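Local coordinates for protein 3' terminal uridylyl transferase (Trypanosoma brucei, PDB 5HZD) that catalyses the addition of uridines from UTP to the 3' ends of guide RNAs, ribosomal RNAs and some mRNAs in mitochondrial RNA editing, at residues V195-I199 with E245-A250; V316-W320 with L399-F403; I341-Y345 with V416-N420. The contacts are given in a common frame with arbitrary orientation. Residues are numbered along the deposited sequence.

The chain is a fragment of the full enzyme, holding the zinc finger and the catalytic region. Interaction 1 lies in a four-stranded antiparallel sheet module inserted in the sequence between palm strands 174-177 and 285-288. Interactions 2 and 3 belong to the helical part that follows the palm, on the opposite side of the chain's centre; their centres are about 43 and 45 Å from that of interaction 1. Interaction 1 closes before the others open, whereas 316-320, 341-345, 399-403 and 416-420 alternate. Centred about 14 Å apart, interactions 2 and 3 meet where W343 and M342 of helix 336-349 pack on L317 and F402, forming one core beside the UTP-binding residues.

Interaction 1: residues V195-I199 with E245-A250; sequences VARSI and ESTTAA
This contact joins the start of the first strand to the second helix of an inserted beta-alpha-beta-beta-alpha-beta module, ferredoxin-like in topology with strand order 2-3-1-4. V195-R197 bend as a turn closed by S198 N to V195 O (3.1 Å), and S198-I199 are extended. S246 is the N-cap of helix 247-254: its OG accepts from A249 N (3.0 Å), and A250 N bonds to S246 O (3.0 Å). The CA atoms of R197 and T247 are nearest, 4.4 Å apart. R197, with chi1 p and then t, t, lays its aliphatic arm along the helix entry, CB 3.4 Å from S246 O and CD 3.8 Å from E245 O. Its NH1 bonds to L244 O and Q229 OE1, so the charged end is held by strand 239-244 and, beyond it, strand 228-233. A250, one helical turn beyond T247, points its CB toward R197, 3.6 Å from R197 O and 4.4 Å from R197 CB. T247 sets CG2 3.8 Å from A196 O and 4.2 Å from A196 CB. No hydrogen bond joins the two segments, which meet in van der Waals contact; at the far end I199 CG2 lies 4.2 Å from A250 CB and 3.7 Å from A250 O.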
ATOM      1  N   VAL A 195     -26.504  -3.327 -17.073  1.00 27.82           N
ATOM      2  CA  VAL A 195     -26.074  -4.726 -16.997  1.00 31.16           C
ATOM      3  C   VAL A 195     -25.209  -4.990 -15.757  1.00 26.32           C
ATOM      4  O   VAL A 195     -25.334  -6.023 -15.092  1.00 24.59           O
ATOM      5  CB  VAL A 195     -25.278  -5.095 -18.268  1.00 36.50           C
ATOM      6  CG1 VAL A 195     -24.766  -6.492 -18.189  1.00 36.11           C
ATOM      7  CG2 VAL A 195     -26.159  -4.929 -19.500  1.00 39.78           C
ATOM      8  N   ALA A 196     -24.331  -4.046 -15.447  1.00 23.25           N
ATOM      9  CA  ALA A 196     -23.455  -4.186 -14.289  1.00 24.17           C
ATOM     10  C   ALA A 196     -24.210  -4.153 -12.956  1.00 23.21           C
ATOM     11  O   ALA A 196     -23.727  -4.684 -11.949  1.00 20.54           O
ATOM     12  CB  ALA A 196     -22.386  -3.114 -14.317  1.00 25.27           C
ATOM     13  N   ARG A 197     -25.387  -3.533 -12.932  1.00 23.68           N
ATOM     14  CA  ARG A 197     -26.181  -3.528 -11.708  1.00 22.22           C
ATOM     15  C   ARG A 197     -27.358  -4.484 -11.795  1.00 21.30           C
ATOM     16  O   ARG A 197     -28.330  -4.347 -11.053  1.00 21.17           O
ATOM     17  CB  ARG A 197     -26.632  -2.117 -11.307  1.00 26.49           C
ATOM     18  CG  ARG A 197     -27.324  -1.325 -12.397  1.00 31.82           C
ATOM     19  CD  ARG A 197     -27.380   0.156 -12.013  1.00 34.19           C
ATOM     20  NE  ARG A 197     -27.860   0.972 -13.124  1.00 35.69           N
ATOM     21  CZ  ARG A 197     -29.144   1.179 -13.395  1.00 36.37           C
ATOM     22  NH1 ARG A 197     -30.083   0.635 -12.632  1.00 33.02           N
ATOM     23  NH2 ARG A 197     -29.494   1.934 -14.426  1.00 37.38           N
ATOM     24  N   SER A 198     -27.233  -5.477 -12.666  1.00 21.68           N
ATOM     25  CA  SER A 198     -28.235  -6.543 -12.762  1.00 19.09           C
ATOM     26  C   SER A 198     -27.675  -7.894 -12.346  1.00 21.15           C
ATOM     27  O   SER A 198     -26.488  -8.180 -12.541  1.00 20.08           O
ATOM     28  CB  SER A 198     -28.761  -6.659 -14.183  1.00 23.47           C
ATOM     29  OG  SER A 198     -29.316  -5.408 -14.599  1.00 25.38           O
ATOM     30  N   ILE A 199     -28.543  -8.728 -11.789  1.00 19.56           N
ATOM     31  CA  ILE A 199     -28.151 -10.067 -11.345  1.00 20.18           C
ATOM     32  C   ILE A 199     -29.182 -11.086 -11.810  1.00 21.40           C
ATOM     33  O   ILE A 199     -30.282 -10.732 -12.239  1.00 19.84           O
ATOM     34  CB  ILE A 199     -28.037 -10.147  -9.805  1.00 19.70           C
ATOM     35  CG1 ILE A 199     -29.383  -9.795  -9.169  1.00 20.15           C
ATOM     36  CG2 ILE A 199     -26.923  -9.219  -9.290  1.00 21.59           C
ATOM     37  CD1 ILE A 199     -29.365  -9.798  -7.651  1.00 20.82           C
ATOM     38  N   GLU A 245     -30.746  -0.413  -8.261  1.00 22.85           N
ATOM     39  CA  GLU A 245     -30.512   1.021  -8.509  1.00 27.31           C
ATOM     40  C   GLU A 245     -29.031   1.363  -8.661  1.00 29.72           C
ATOM     41  O   GLU A 245     -28.677   2.417  -9.221  1.00 28.28           O
ATOM     42  CB  GLU A 245     -31.135   1.859  -7.391  1.00 29.56           C
ATOM     43  CG  GLU A 245     -30.451   1.715  -6.045  1.00 35.26           C
ATOM     44  CD  GLU A 245     -31.174   2.462  -4.936  1.00 45.43           C
ATOM     45  OE1 GLU A 245     -30.932   2.148  -3.748  1.00 50.26           O
ATOM     46  OE2 GLU A 245     -31.985   3.361  -5.254  1.00 50.92           O
ATOM     47  N   SER A 246     -28.165   0.480  -8.172  1.00 23.73           N
ATOM     48  CA  SER A 246     -26.727   0.730  -8.200  1.00 20.67           C
ATOM     49  C   SER A 246     -25.995  -0.602  -8.180  1.00 19.87           C
ATOM     50  O   SER A 246     -26.590  -1.637  -7.907  1.00 21.20           O
ATOM     51  CB  SER A 246     -26.307   1.555  -6.990  1.00 22.91           C
ATOM     52  OG  SER A 246     -26.366   0.783  -5.806  1.00 21.64           O
ATOM     53  N   THR A 247     -24.702  -0.569  -8.482  1.00 19.37           N
ATOM     54  CA  THR A 247     -23.882  -1.780  -8.382  1.00 18.85           C
ATOM     55  C   THR A 247     -23.768  -2.265  -6.950  1.00 16.70           C
ATOM     56  O   THR A 247     -23.637  -3.458  -6.706  1.00 16.23           O
ATOM     57  CB  THR A 247     -22.466  -1.538  -8.951  1.00 20.22           C
ATOM     58  OG1 THR A 247     -21.944  -0.322  -8.403  1.00 21.42           O
ATOM     59  CG2 THR A 247     -22.513  -1.419 -10.470  1.00 20.08           C
ATOM     60  N   THR A 248     -23.781  -1.358  -5.980  1.00 16.58           N
ATOM     61  CA  THR A 248     -23.714  -1.785  -4.594  1.00 17.81           C
ATOM     62  C   THR A 248     -25.027  -2.475  -4.190  1.00 16.76           C
ATOM     63  O   THR A 248     -25.004  -3.528  -3.533  1.00 18.84           O
ATOM     64  CB  THR A 248     -23.389  -0.611  -3.658  1.00 21.94           C
ATOM     65  OG1 THR A 248     -22.143  -0.024  -4.072  1.00 20.21           O
ATOM     66  CG2 THR A 248     -23.239  -1.084  -2.242  1.00 19.99           C
ATOM     67  N   ALA A 249     -26.162  -1.897  -4.582  1.00 17.63           N
ATOM     68  CA  ALA A 249     -27.429  -2.578  -4.324  1.00 17.53           C
ATOM     69  C   ALA A 249     -27.464  -3.947  -4.995  1.00 17.95           C
ATOM     70  O   ALA A 249     -28.075  -4.874  -4.468  1.00 19.47           O
ATOM     71  CB  ALA A 249     -28.630  -1.731  -4.789  1.00 20.30           C
ATOM     72  N   ALA A 250     -26.816  -4.085  -6.148  1.00 17.21           N
ATOM     73  CA  ALA A 250     -26.827  -5.354  -6.862  1.00 15.84           C
ATOM     74  C   ALA A 250     -26.085  -6.428  -6.067  1.00 18.40           C
ATOM     75  O   ALA A 250     -26.525  -7.574  -5.999  1.00 16.82           O
ATOM     76  CB  ALA A 250     -26.242  -5.209  -8.256  1.00 17.70           C
TER

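Interaction 2: residues V316-W320 with L399-F403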
ATOM      1  N   VAL A 316       7.660   9.161  -6.668  1.00 11.21           N
ATOM      2  CA  VAL A 316       8.861   8.984  -7.481  1.00 13.35           C
ATOM      3  C   VAL A 316       9.877   8.108  -6.770  1.00 15.15           C
ATOM      4  O   VAL A 316      10.519   7.261  -7.398  1.00 13.87           O
ATOM      5  CB  VAL A 316       9.481  10.360  -7.857  1.00 15.94           C
ATOM      6  CG1 VAL A 316      10.882  10.199  -8.445  1.00 21.22           C
ATOM      7  CG2 VAL A 316       8.569  11.071  -8.837  1.00 15.40           C
ATOM      8  N   LEU A 317      10.013   8.265  -5.454  1.00 12.11           N
ATOM      9  CA  LEU A 317      10.929   7.402  -4.705  1.00 12.97           C
ATOM     10  C   LEU A 317      10.472   5.949  -4.654  1.00 11.42           C
ATOM     11  O   LEU A 317      11.299   5.048  -4.648  1.00 13.38           O
ATOM     12  CB  LEU A 317      11.138   7.928  -3.288  1.00 14.55           C
ATOM     13  CG  LEU A 317      12.017   9.191  -3.311  1.00 13.85           C
ATOM     14  CD1 LEU A 317      12.067   9.811  -1.913  1.00 13.32           C
ATOM     15  CD2 LEU A 317      13.467   8.920  -3.814  1.00 14.70           C
ATOM     16  N   LYS A 318       9.167   5.699  -4.597  1.00 13.44           N
ATOM     17  CA  LYS A 318       8.722   4.300  -4.624  1.00 11.06           C
ATOM     18  C   LYS A 318       9.151   3.671  -5.936  1.00 13.26           C
ATOM     19  O   LYS A 318       9.703   2.561  -5.933  1.00 14.68           O
ATOM     20  CB  LYS A 318       7.206   4.222  -4.543  1.00 15.35           C
ATOM     21  CG  LYS A 318       6.648   2.763  -4.610  1.00 20.25           C
ATOM     22  CD  LYS A 318       5.128   2.853  -4.576  1.00 29.84           C
ATOM     23  CE  LYS A 318       4.489   1.621  -3.966  1.00 41.80           C
ATOM     24  NZ  LYS A 318       4.945   0.413  -4.682  1.00 44.39           N
ATOM     25  N   ASP A 319       8.904   4.362  -7.055  1.00 14.72           N
ATOM     26  CA  ASP A 319       9.248   3.807  -8.352  1.00 16.24           C
ATOM     27  C   ASP A 319      10.767   3.651  -8.481  1.00 16.25           C
ATOM     28  O   ASP A 319      11.244   2.622  -8.947  1.00 17.09           O
ATOM     29  CB  ASP A 319       8.702   4.686  -9.498  1.00 18.00           C
ATOM     30  CG  ASP A 319       7.184   4.681  -9.570  1.00 24.50           C
ATOM     31  OD1 ASP A 319       6.560   3.799  -8.930  1.00 26.27           O
ATOM     32  OD2 ASP A 319       6.637   5.562 -10.286  1.00 26.30           O
ATOM     33  N   TRP A 320      11.526   4.673  -8.083  1.00 16.73           N
ATOM     34  CA  TRP A 320      12.983   4.602  -8.099  1.00 15.05           C
ATOM     35  C   TRP A 320      13.497   3.424  -7.268  1.00 13.88           C
ATOM     36  O   TRP A 320      14.432   2.696  -7.659  1.00 14.15           O
ATOM     37  CB  TRP A 320      13.600   5.898  -7.567  1.00 15.75           C
ATOM     38  CG  TRP A 320      15.021   5.692  -7.148  1.00 17.37           C
ATOM     39  CD1 TRP A 320      16.111   5.632  -7.978  1.00 20.58           C
ATOM     40  CD2 TRP A 320      15.505   5.433  -5.833  1.00 13.16           C
ATOM     41  NE1 TRP A 320      17.241   5.378  -7.247  1.00 17.01           N
ATOM     42  CE2 TRP A 320      16.905   5.234  -5.928  1.00 15.35           C
ATOM     43  CE3 TRP A 320      14.894   5.335  -4.578  1.00 15.24           C
ATOM     44  CZ2 TRP A 320      17.712   4.959  -4.814  1.00 14.56           C
ATOM     45  CZ3 TRP A 320      15.696   5.075  -3.460  1.00 18.24           C
ATOM     46  CH2 TRP A 320      17.092   4.890  -3.584  1.00 17.35           C
ATOM     47  N   LEU A 399      14.019  16.498  -3.760  1.00 12.52           N
ATOM     48  CA  LEU A 399      14.456  15.168  -4.182  1.00 12.62           C
ATOM     49  C   LEU A 399      15.974  15.063  -4.281  1.00 15.79           C
ATOM     50  O   LEU A 399      16.572  14.092  -3.800  1.00 14.71           O
ATOM     51  CB  LEU A 399      13.793  14.743  -5.493  1.00 14.70           C
ATOM     52  CG  LEU A 399      13.956  13.245  -5.749  1.00 18.32           C
ATOM     53  CD1 LEU A 399      13.164  12.429  -4.749  1.00 19.87           C
ATOM     54  CD2 LEU A 399      13.539  12.884  -7.208  1.00 21.06           C
ATOM     55  N   VAL A 400      16.624  16.061  -4.871  1.00 14.32           N
ATOM     56  CA  VAL A 400      18.086  16.068  -4.890  1.00 16.13           C
ATOM     57  C   VAL A 400      18.615  16.053  -3.456  1.00 15.99           C
ATOM     58  O   VAL A 400      19.564  15.334  -3.118  1.00 16.15           O
ATOM     59  CB  VAL A 400      18.590  17.330  -5.613  1.00 19.93           C
ATOM     60  CG1 VAL A 400      20.111  17.487  -5.424  1.00 32.50           C
ATOM     61  CG2 VAL A 400      18.240  17.219  -7.038  1.00 20.46           C
ATOM     62  N   GLY A 401      17.945  16.805  -2.593  1.00 13.66           N
ATOM     63  CA  GLY A 401      18.344  16.906  -1.210  1.00 14.55           C
ATOM     64  C   GLY A 401      18.218  15.582  -0.467  1.00 13.28           C
ATOM     65  O   GLY A 401      19.017  15.313   0.433  1.00 14.34           O
ATOM     66  N   PHE A 402      17.236  14.758  -0.845  1.00 13.14           N
ATOM     67  CA  PHE A 402      17.054  13.441  -0.228  1.00 12.13           C
ATOM     68  C   PHE A 402      18.276  12.564  -0.541  1.00 12.26           C
ATOM     69  O   PHE A 402      18.855  11.917   0.343  1.00 12.66           O
ATOM     70  CB  PHE A 402      15.760  12.795  -0.761  1.00 11.86           C
ATOM     71  CG  PHE A 402      15.619  11.311  -0.468  1.00 12.13           C
ATOM     72  CD1 PHE A 402      16.113  10.357  -1.348  1.00 12.23           C
ATOM     73  CD2 PHE A 402      14.928  10.885   0.658  1.00 11.44           C
ATOM     74  CE1 PHE A 402      15.978   9.001  -1.110  1.00 13.17           C
ATOM     75  CE2 PHE A 402      14.761   9.537   0.904  1.00 11.29           C
ATOM     76  CZ  PHE A 402      15.275   8.597   0.011  1.00 11.33           C
ATOM     77  N   PHE A 403      18.672  12.543  -1.804  1.00 12.43           N
ATOM     78  CA  PHE A 403      19.811  11.710  -2.205  1.00 12.63           C
ATOM     79  C   PHE A 403      21.097  12.265  -1.614  1.00 14.58           C
ATOM     80  O   PHE A 403      21.964  11.502  -1.189  1.00 15.20           O
ATOM     81  CB  PHE A 403      19.884  11.596  -3.732  1.00 13.20           C
ATOM     82  CG  PHE A 403      18.832  10.694  -4.293  1.00 15.82           C
ATOM     83  CD1 PHE A 403      18.963   9.317  -4.166  1.00 17.60           C
ATOM     84  CD2 PHE A 403      17.695  11.206  -4.917  1.00 17.75           C
ATOM     85  CE1 PHE A 403      17.983   8.473  -4.687  1.00 15.11           C
ATOM     86  CE2 PHE A 403      16.724  10.363  -5.419  1.00 18.29           C
ATOM     87  CZ  PHE A 403      16.864   8.999  -5.313  1.00 17.31           C
TER
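Two helices of the alpha-helical region that follows the palm pack here, 310-324 and 385-409, running broadly the same way. The axes of the two short segments cross at -47° and come no nearer than 12.6 Å, so the gap is filled by large apolar side chains and no hydrogen bond crosses it. V316 begins the contact, its CG1 4.0 Å from L399 CD2; both residues also touch I69 of helix 59-76. L317, the residue with most surface buried here, enters among three partners. Its CD2 lies 3.6 Å from L399 CD1, 3.7 Å from F402 CE1 and 3.7 Å from F403 CZ, while its CD1 sits 3.8 Å from the F402 ring centroid, 5° off the normal: a CH-pi contact over the face. K318 and D319 are out of reach of the other helix. K318 is a UTP-binding residue, so the same helix packs into the core and contributes to the nucleotide site; its NZ makes a weak hydrogen bond to S336 OG. W320, one turn beyond V316, returns to the interface beside L491 of helix 481-497 and forms a T-shaped pair with F403. The edge of F403 points at the face of W320, planes at 86°, with the centroid of the W320 six-membered ring 4.9 Å from that of F403, and F403 CE1 comes 3.5 Å from W320 CZ2.

Interaction 3: residues I341-Y345 with V416-N420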
ATOM      1  N   ILE A 341       9.344   5.925   4.953  1.00 10.51           N
ATOM      2  CA  ILE A 341       9.903   6.399   6.209  0.77 10.70           C
ATOM      3  C   ILE A 341      11.222   7.146   5.962  1.00 10.85           C
ATOM      4  O   ILE A 341      11.469   8.185   6.592  1.00 11.32           O
ATOM      5  CB  ILE A 341      10.056   5.263   7.233  0.77 10.79           C
ATOM      6  CG1 ILE A 341       8.657   4.781   7.637  0.77 12.72           C
ATOM      7  CG2 ILE A 341      10.859   5.734   8.470  0.77 11.07           C
ATOM      8  CD1 ILE A 341       8.643   3.389   8.283  0.77 12.48           C
ATOM      9  N   MET A 342      12.063   6.640   5.060  1.00 11.13           N
ATOM     10  CA  MET A 342      13.272   7.369   4.712  1.00 11.01           C
ATOM     11  C   MET A 342      12.932   8.779   4.224  1.00 11.03           C
ATOM     12  O   MET A 342      13.573   9.741   4.618  1.00 11.22           O
ATOM     13  CB  MET A 342      14.069   6.662   3.610  1.00 12.63           C
ATOM     14  CG  MET A 342      14.706   5.366   4.063  1.00 11.87           C
ATOM     15  SD  MET A 342      15.755   4.685   2.767  1.00 15.10           S
ATOM     16  CE  MET A 342      17.016   5.944   2.602  1.00 15.46           C
ATOM     17  N   TRP A 343      11.950   8.903   3.343  1.00 10.88           N
ATOM     18  CA  TRP A 343      11.605  10.203   2.791  1.00 10.95           C
ATOM     19  C   TRP A 343      11.054  11.108   3.872  1.00 11.79           C
ATOM     20  O   TRP A 343      11.464  12.264   4.002  1.00 11.25           O
ATOM     21  CB  TRP A 343      10.569   9.941   1.684  1.00 11.31           C
ATOM     22  CG  TRP A 343       9.846  11.130   1.101  1.00 10.88           C
ATOM     23  CD1 TRP A 343       8.489  11.303   1.064  1.00 10.82           C
ATOM     24  CD2 TRP A 343      10.405  12.225   0.341  1.00 11.09           C
ATOM     25  NE1 TRP A 343       8.177  12.464   0.371  1.00 11.02           N
ATOM     26  CE2 TRP A 343       9.334  13.031  -0.087  1.00 13.53           C
ATOM     27  CE3 TRP A 343      11.710  12.609   0.016  1.00 11.70           C
ATOM     28  CZ2 TRP A 343       9.515  14.184  -0.841  1.00 11.90           C
ATOM     29  CZ3 TRP A 343      11.886  13.768  -0.750  1.00 13.83           C
ATOM     30  CH2 TRP A 343      10.796  14.552  -1.143  1.00 11.58           C
ATOM     31  N   ILE A 344      10.140  10.598   4.680  1.00 10.95           N
ATOM     32  CA  ILE A 344       9.531  11.450   5.711  1.00 11.11           C
ATOM     33  C   ILE A 344      10.557  11.866   6.773  1.00 11.36           C
ATOM     34  O   ILE A 344      10.548  13.015   7.228  1.00 11.59           O
ATOM     35  CB  ILE A 344       8.394  10.725   6.371  1.00 11.02           C
ATOM     36  CG1 ILE A 344       7.266  10.613   5.346  1.00 10.94           C
ATOM     37  CG2 ILE A 344       7.899  11.504   7.575  1.00 11.58           C
ATOM     38  CD1 ILE A 344       6.184   9.600   5.758  1.00 11.66           C
ATOM     39  N   TYR A 345      11.440  10.943   7.162  1.00 11.35           N
ATOM     40  CA  TYR A 345      12.465  11.287   8.161  1.00 11.63           C
ATOM     41  C   TYR A 345      13.325  12.428   7.645  1.00 12.61           C
ATOM     42  O   TYR A 345      13.620  13.375   8.382  1.00 12.09           O
ATOM     43  CB  TYR A 345      13.340  10.069   8.486  1.00 11.64           C
ATOM     44  CG  TYR A 345      14.496  10.369   9.397  1.00 12.25           C
ATOM     45  CD1 TYR A 345      14.307  10.488  10.766  1.00 12.92           C
ATOM     46  CD2 TYR A 345      15.783  10.528   8.866  1.00 12.95           C
ATOM     47  CE1 TYR A 345      15.408  10.769  11.631  1.00 12.61           C
ATOM     48  CE2 TYR A 345      16.864  10.789   9.702  1.00 12.43           C
ATOM     49  CZ  TYR A 345      16.662  10.914  11.066  1.00 13.46           C
ATOM     50  OH  TYR A 345      17.723  11.199  11.896  1.00 14.45           O
ATOM     51  N   VAL A 416      19.849   5.945  13.460  1.00 15.35           N
ATOM     52  CA  VAL A 416      18.726   5.163  12.968  1.00 13.26           C
ATOM     53  C   VAL A 416      17.717   6.118  12.367  1.00 13.93           C
ATOM     54  O   VAL A 416      17.403   7.149  12.961  1.00 13.09           O
ATOM     55  CB  VAL A 416      18.033   4.463  14.156  1.00 13.43           C
ATOM     56  CG1 VAL A 416      16.763   3.696  13.681  1.00 13.27           C
ATOM     57  CG2 VAL A 416      19.022   3.541  14.911  1.00 13.89           C
ATOM     58  N   ILE A 417      17.193   5.773  11.197  1.00 12.53           N
ATOM     59  CA  ILE A 417      16.083   6.532  10.589  1.00 12.21           C
ATOM     60  C   ILE A 417      14.836   6.209  11.394  1.00 12.15           C
ATOM     61  O   ILE A 417      14.371   5.066  11.396  1.00 13.20           O
ATOM     62  CB  ILE A 417      15.928   6.110   9.122  1.00 11.91           C
ATOM     63  CG1 ILE A 417      17.214   6.449   8.333  1.00 12.04           C
ATOM     64  CG2 ILE A 417      14.727   6.809   8.472  1.00 11.62           C
ATOM     65  CD1 ILE A 417      17.209   6.015   6.850  1.00 12.40           C
ATOM     66  N   SER A 418      14.308   7.181  12.131  1.00 12.41           N
ATOM     67  CA  SER A 418      13.221   6.877  13.048  1.00 12.33           C
ATOM     68  C   SER A 418      12.288   8.055  13.204  1.00 12.80           C
ATOM     69  O   SER A 418      12.735   9.204  13.360  1.00 12.51           O
ATOM     70  CB  SER A 418      13.769   6.495  14.436  1.00 12.76           C
ATOM     71  OG  SER A 418      12.659   6.271  15.303  1.00 15.98           O
ATOM     72  N   LEU A 419      10.988   7.767  13.127  1.00 12.15           N
ATOM     73  CA  LEU A 419       9.956   8.781  13.374  1.00 12.22           C
ATOM     74  C   LEU A 419       9.425   8.666  14.790  1.00 12.57           C
ATOM     75  O   LEU A 419       8.487   9.367  15.165  1.00 14.19           O
ATOM     76  CB  LEU A 419       8.793   8.621  12.373  1.00 11.87           C
ATOM     77  CG  LEU A 419       9.193   8.637  10.902  1.00 12.09           C
ATOM     78  CD1 LEU A 419       7.928   8.386  10.080  1.00 14.85           C
ATOM     79  CD2 LEU A 419       9.809   9.973  10.619  1.00 17.25           C
ATOM     80  N   ASN A 420      10.032   7.833  15.639  1.00 12.80           N
ATOM     81  CA  ASN A 420       9.457   7.632  16.961  1.00 13.28           C
ATOM     82  C   ASN A 420       9.831   8.707  17.955  1.00 13.98           C
ATOM     83  O   ASN A 420       9.297   8.734  19.076  1.00 18.44           O
ATOM     84  CB  ASN A 420       9.871   6.277  17.540  1.00 15.31           C
ATOM     85  CG  ASN A 420       9.164   5.139  16.877  1.00 22.08           C
ATOM     86  OD1 ASN A 420       9.546   4.712  15.812  1.00 22.78           O
ATOM     87  ND2 ASN A 420       8.085   4.666  17.491  1.00 30.96           N
TER
HETATM   88  O   HOH W   1      17.483   9.610  14.040  1.00 20.56           O
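Next to the uridine nucleotide site, the loop between short strands 415-416 and 425-426 lies against helix 336-349, whose opening residues S336 and Y337 bind UTP. The loop also meets the segment assigned as the nucleotide recognition motif: S418 OG bonds to E466, N420 ND2 bonds to P468 O, and I341 of the helix touches P468 too. The contact is buried and mostly apolar, with no direct hydrogen bond between the segments. I417 and L419 reach the helix at neighbouring places. I417 CG2 lies 4.0 Å from I341 CG2 and 3.5 Å from Y345 CB, and I417 CD1 is 3.8 Å from M342 CG. L419 brings CG to 4.1 Å from I341 CG2 and CD2 to 3.9 Å from I344 CG2 and 4.1 Å from Y345 CB. Between them the CA-to-CB bond of S418 points away from the helix, and its OG makes an ST turn, accepting from N420 N at 3.1 Å. The Y345 ring runs along the loop backbone: I417 CA stands over its face, 4.2 Å from the centroid and 3° off the normal, a CH-pi contact, while S418 O approaches the ring edge, 3.3 Å from Y345 CD1. The tyrosine hydroxyl reaches the loop through water 1, which lies 2.7 Å from Y345 OH and donates to V416 O, also at 2.7 Å.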